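Local coordinates for protein L544 (Acanthamoeba polyphaga mimivirus, PDB 4AMQ) that probably acts as a metal-dependent nucleotidyl transferase, possibly with a role in transcription-coupled DNA repair, and is carried in the virion, at residues R22-Y33 against K204-F212. Numbering follows the deposited sequence.
Sequences RMLIFTYKLERY and KIEYYPIGF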
loop_
_atom_site.group_PDB
_atom_site.type_symbol
_atom_site.label_atom_id
_atom_site.label_comp_id
_atom_site.label_asym_id
_atom_site.label_seq_id
_atom_site.Cartn_x
_atom_site.Cartn_y
_atom_site.Cartn_z
ATOM N N ARG A 22 17.155 8.585 14.022
ATOM C CA ARG A 22 17.396 8.128 12.658
ATOM C C ARG A 22 16.109 7.627 12.011
ATOM O O ARG A 22 15.643 8.185 11.018
ATOM C CB ARG A 22 18.457 7.027 12.640
ATOM C CG ARG A 22 18.754 6.478 11.254
ATOM C CD ARG A 22 19.168 7.586 10.298
ATOM N NE ARG A 22 20.336 8.317 10.781
ATOM C CZ ARG A 22 21.593 7.978 10.510
ATOM N NH1 ARG A 22 21.846 6.915 9.756
ATOM N NH2 ARG A 22 22.596 8.700 10.991
ATOM N N MET A 23 15.541 6.570 12.584
ATOM C CA MET A 23 14.295 5.998 12.086
ATOM C C MET A 23 13.217 7.059 11.901
ATOM O O MET A 23 13.256 8.111 12.538
ATOM C CB MET A 23 13.785 4.920 13.043
ATOM C CG MET A 23 14.706 3.728 13.186
ATOM S SD MET A 23 13.972 2.448 14.217
ATOM C CE MET A 23 13.763 3.341 15.754
ATOM N N LEU A 24 12.255 6.776 11.027
ATOM C CA LEU A 24 11.122 7.670 10.827
ATOM C C LEU A 24 10.054 7.422 11.886
ATOM O O LEU A 24 9.225 6.520 11.751
ATOM C CB LEU A 24 10.524 7.495 9.431
ATOM C CG LEU A 24 9.389 8.471 9.107
ATOM C CD1 LEU A 24 9.920 9.892 9.039
ATOM C CD2 LEU A 24 8.694 8.098 7.809
ATOM N N ILE A 25 10.086 8.226 12.943
ATOM C CA ILE A 25 9.137 8.100 14.040
ATOM C C ILE A 25 8.235 9.326 14.058
ATOM O O ILE A 25 8.632 10.402 13.613
ATOM C CB ILE A 25 9.867 7.990 15.394
ATOM C CG1 ILE A 25 10.913 6.873 15.353
ATOM C CG2 ILE A 25 8.879 7.754 16.524
ATOM C CD1 ILE A 25 10.327 5.486 15.221
ATOM N N PHE A 26 7.016 9.174 14.561
ATOM C CA PHE A 26 6.111 10.310 14.612
ATOM C C PHE A 26 6.568 11.353 15.633
ATOM O O PHE A 26 6.931 11.021 16.763
ATOM C CB PHE A 26 4.677 9.871 14.913
ATOM C CG PHE A 26 3.679 10.985 14.811
ATOM C CD1 PHE A 26 3.499 11.868 15.863
ATOM C CD2 PHE A 26 2.942 11.169 13.655
ATOM C CE1 PHE A 26 2.592 12.903 15.767
ATOM C CE2 PHE A 26 2.030 12.202 13.554
ATOM C CZ PHE A 26 1.858 13.069 14.611
ATOM N N THR A 27 6.572 12.611 15.204
ATOM C CA THR A 27 6.738 13.756 16.095
ATOM C C THR A 27 5.879 14.885 15.546
ATOM O O THR A 27 5.477 14.850 14.382
ATOM C CB THR A 27 8.201 14.242 16.189
ATOM O OG1 THR A 27 8.647 14.689 14.903
ATOM C CG2 THR A 27 9.115 13.136 16.693
ATOM N N TYR A 28 5.589 15.884 16.373
ATOM C CA TYR A 28 4.782 17.008 15.915
ATOM C C TYR A 28 5.576 17.923 14.990
ATOM O O TYR A 28 5.003 18.624 14.155
ATOM C CB TYR A 28 4.183 17.774 17.096
ATOM C CG TYR A 28 3.062 17.018 17.759
ATOM C CD1 TYR A 28 1.797 16.999 17.200
ATOM C CD2 TYR A 28 3.269 16.310 18.931
ATOM C CE1 TYR A 28 0.769 16.305 17.788
ATOM C CE2 TYR A 28 2.243 15.613 19.529
ATOM C CZ TYR A 28 0.992 15.613 18.951
ATOM O OH TYR A 28 -0.045 14.920 19.536
ATOM N N LYS A 29 6.897 17.903 15.135
ATOM C CA LYS A 29 7.772 18.607 14.207
ATOM C C LYS A 29 7.616 18.005 12.815
ATOM O O LYS A 29 7.553 18.719 11.815
ATOM C CB LYS A 29 9.229 18.508 14.667
ATOM C CG LYS A 29 10.230 19.126 13.708
ATOM C CD LYS A 29 11.658 18.953 14.202
ATOM C CE LYS A 29 12.653 19.549 13.223
ATOM N NZ LYS A 29 12.466 21.019 13.065
ATOM N N LEU A 30 7.541 16.680 12.762
ATOM C CA LEU A 30 7.362 15.970 11.502
ATOM C C LEU A 30 5.971 16.206 10.912
ATOM O O LEU A 30 5.840 16.485 9.721
ATOM C CB LEU A 30 7.614 14.473 11.693
ATOM C CG LEU A 30 7.586 13.624 10.422
ATOM C CD1 LEU A 30 8.555 14.178 9.392
ATOM C CD2 LEU A 30 7.913 12.178 10.745
ATOM N N GLU A 31 4.937 16.099 11.747
ATOM C CA GLU A 31 3.566 16.346 11.300
ATOM C C GLU A 31 3.425 17.744 10.705
ATOM O O GLU A 31 2.825 17.923 9.644
ATOM C CB GLU A 31 2.570 16.168 12.453
ATOM C CG GLU A 31 1.106 16.299 12.026
ATOM C CD GLU A 31 0.126 16.240 13.189
ATOM O OE1 GLU A 31 0.420 15.564 14.196
ATOM O OE2 GLU A 31 -0.944 16.878 13.097
ATOM N N ARG A 32 3.983 18.734 11.394
ATOM C CA ARG A 32 3.925 20.114 10.927
ATOM C C ARG A 32 4.655 20.254 9.593
ATOM O O ARG A 32 4.177 20.928 8.682
ATOM C CB ARG A 32 4.527 21.063 11.969
ATOM C CG ARG A 32 4.086 22.516 11.832
ATOM C CD ARG A 32 2.838 22.811 12.661
ATOM N NE ARG A 32 1.617 22.266 12.071
ATOM C CZ ARG A 32 0.773 22.968 11.321
ATOM N NH1 ARG A 32 1.016 24.248 11.065
ATOM N NH2 ARG A 32 -0.316 22.393 10.827
ATOM N N TYR A 33 5.816 19.612 9.483
ATOM C CA TYR A 33 6.563 19.618 8.231
ATOM C C TYR A 33 5.725 19.029 7.102
ATOM O O TYR A 33 5.681 19.576 6.001
ATOM C CB TYR A 33 7.872 18.841 8.371
ATOM C CG TYR A 33 8.629 18.693 7.069
ATOM C CD1 TYR A 33 9.394 19.738 6.566
ATOM C CD2 TYR A 33 8.581 17.508 6.344
ATOM C CE1 TYR A 33 10.089 19.608 5.375
ATOM C CE2 TYR A 33 9.269 17.369 5.154
ATOM C CZ TYR A 33 10.022 18.422 4.673
ATOM O OH TYR A 33 10.711 18.286 3.487
ATOM N N LYS A 204 9.979 11.505 -0.529
ATOM C CA LYS A 204 11.153 11.368 0.309
ATOM C C LYS A 204 11.060 12.379 1.441
ATOM O O LYS A 204 11.342 13.561 1.255
ATOM C CB LYS A 204 12.428 11.587 -0.497
ATOM C CG LYS A 204 13.673 11.186 0.259
ATOM C CD LYS A 204 14.931 11.676 -0.425
ATOM C CE LYS A 204 16.159 11.311 0.395
ATOM N NZ LYS A 204 17.403 11.886 -0.183
ATOM N N ILE A 205 10.646 11.915 2.612
ATOM C CA ILE A 205 10.510 12.802 3.760
ATOM C C ILE A 205 11.878 13.063 4.380
ATOM O O ILE A 205 12.294 14.215 4.519
ATOM C CB ILE A 205 9.546 12.233 4.813
ATOM C CG1 ILE A 205 8.138 12.126 4.231
ATOM C CG2 ILE A 205 9.541 13.109 6.053
ATOM C CD1 ILE A 205 7.122 11.559 5.200
ATOM N N GLU A 206 12.576 11.990 4.747
ATOM C CA GLU A 206 13.944 12.107 5.241
ATOM C C GLU A 206 14.909 11.206 4.468
ATOM O O GLU A 206 15.416 11.597 3.421
ATOM C CB GLU A 206 14.014 11.816 6.741
ATOM C CG GLU A 206 13.410 12.912 7.606
ATOM C CD GLU A 206 13.428 12.569 9.081
ATOM O OE1 GLU A 206 14.001 11.518 9.441
ATOM O OE2 GLU A 206 12.866 13.348 9.880
ATOM N N TYR A 207 15.146 10.001 4.982
ATOM C CA TYR A 207 16.128 9.088 4.396
ATOM C C TYR A 207 15.587 8.202 3.268
ATOM O O TYR A 207 16.366 7.626 2.509
ATOM C CB TYR A 207 16.742 8.201 5.481
ATOM C CG TYR A 207 17.557 8.946 6.512
ATOM C CD1 TYR A 207 16.953 9.509 7.627
ATOM C CD2 TYR A 207 18.934 9.079 6.376
ATOM C CE1 TYR A 207 17.692 10.189 8.576
ATOM C CE2 TYR A 207 19.685 9.756 7.321
ATOM C CZ TYR A 207 19.057 10.309 8.418
ATOM O OH TYR A 207 19.793 10.985 9.363
ATOM N N TYR A 208 14.266 8.082 3.164
ATOM C CA TYR A 208 13.663 7.207 2.156
ATOM C C TYR A 208 12.203 7.585 1.856
ATOM O O TYR A 208 11.589 8.338 2.611
ATOM C CB TYR A 208 13.780 5.739 2.594
ATOM C CG TYR A 208 13.083 5.431 3.904
ATOM C CD1 TYR A 208 11.704 5.242 3.950
ATOM C CD2 TYR A 208 13.801 5.321 5.092
ATOM C CE1 TYR A 208 11.058 4.957 5.140
ATOM C CE2 TYR A 208 13.162 5.034 6.291
ATOM C CZ TYR A 208 11.787 4.856 6.306
ATOM O OH TYR A 208 11.134 4.573 7.485
ATOM N N PRO A 209 11.650 7.068 0.744
ATOM C CA PRO A 209 10.296 7.415 0.278
ATOM C C PRO A 209 9.174 6.889 1.169
ATOM O O PRO A 209 9.273 5.798 1.725
ATOM C CB PRO A 209 10.212 6.740 -1.097
ATOM C CG PRO A 209 11.623 6.448 -1.483
ATOM C CD PRO A 209 12.343 6.188 -0.208
ATOM N N ILE A 210 8.110 7.676 1.278
ATOM C CA ILE A 210 6.925 7.324 2.052
ATOM C C ILE A 210 5.693 7.492 1.167
ATOM O O ILE A 210 5.587 8.459 0.418
ATOM C CB ILE A 210 6.794 8.226 3.296
ATOM C CG1 ILE A 210 7.997 8.027 4.215
ATOM C CG2 ILE A 210 5.513 7.934 4.050
ATOM C CD1 ILE A 210 8.129 6.610 4.725
ATOM N N GLY A 211 4.774 6.540 1.240
ATOM C CA GLY A 211 3.574 6.594 0.429
ATOM C C GLY A 211 2.584 7.632 0.927
ATOM O O GLY A 211 2.304 7.719 2.119
ATOM N N PHE A 212 2.077 8.438 0.004
ATOM C CA PHE A 212 0.983 9.355 0.284
ATOM C C PHE A 212 -0.148 9.018 -0.677
ATOM O O PHE A 212 -0.011 9.200 -1.887
ATOM C CB PHE A 212 1.421 10.811 0.078
ATOM C CG PHE A 212 2.240 11.375 1.208
ATOM C CD1 PHE A 212 3.547 10.966 1.410
ATOM C CD2 PHE A 212 1.699 12.314 2.072
ATOM C CE1 PHE A 212 4.301 11.487 2.454
ATOM C CE2 PHE A 212 2.448 12.839 3.115
ATOM C CZ PHE A 212 3.749 12.425 3.304
HETATM O O HOH W 1 12.428 10.632 12.229
HETATM O O HOH W 2 12.345 4.209 10.410
#
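Leu24, Leu30 and Tyr33 meet Ile205 and Ile210 in a mainly apolar contact, with a CH-pi pair at its exposed end and two water bridges. Leu24, in the chain leading into helix 28-42, packs on the start of strand 209-217. The first turns of the helix pack on the hairpin loop between strands 196-204 and 209-217. No direct hydrogen bond crosses. With CG anti to the backbone N (chi1 -176°), the Leu24 branch swings toward the hairpin, where CD2 meets Ile210 CD1 tip to tip at 3.5 Å, a tight fit for two methyl carbons. Leu30 CD1 lies 3.6 Å from Ile205 CG2, and the two side chains cross at about a right angle. The Tyr33 ring comes obliquely to the same methyl, while its hydroxyl hydrogen-bonds Gln98 NE2. Arg22 bends at chi2 and chi3 and lays CD over one face of the Tyr207 ring, 3.6 Å from its centroid.

One water donates to Met23 O and, weakly, to Glu206 OE1. The other accepts from Leu24 N at 2.6 Å and is hydrogen-bonded to Tyr208 OH. Thr27 OG1 caps the helix by accepting from Leu30 N (3.1 Å). Near Ile210, Asp66 and Asp68, a DxD pair, and Asp213 on the neighbouring strand bind manganese, consistent with the nucleotidyltransferase fold, where carboxylates on adjacent strands hold the metals.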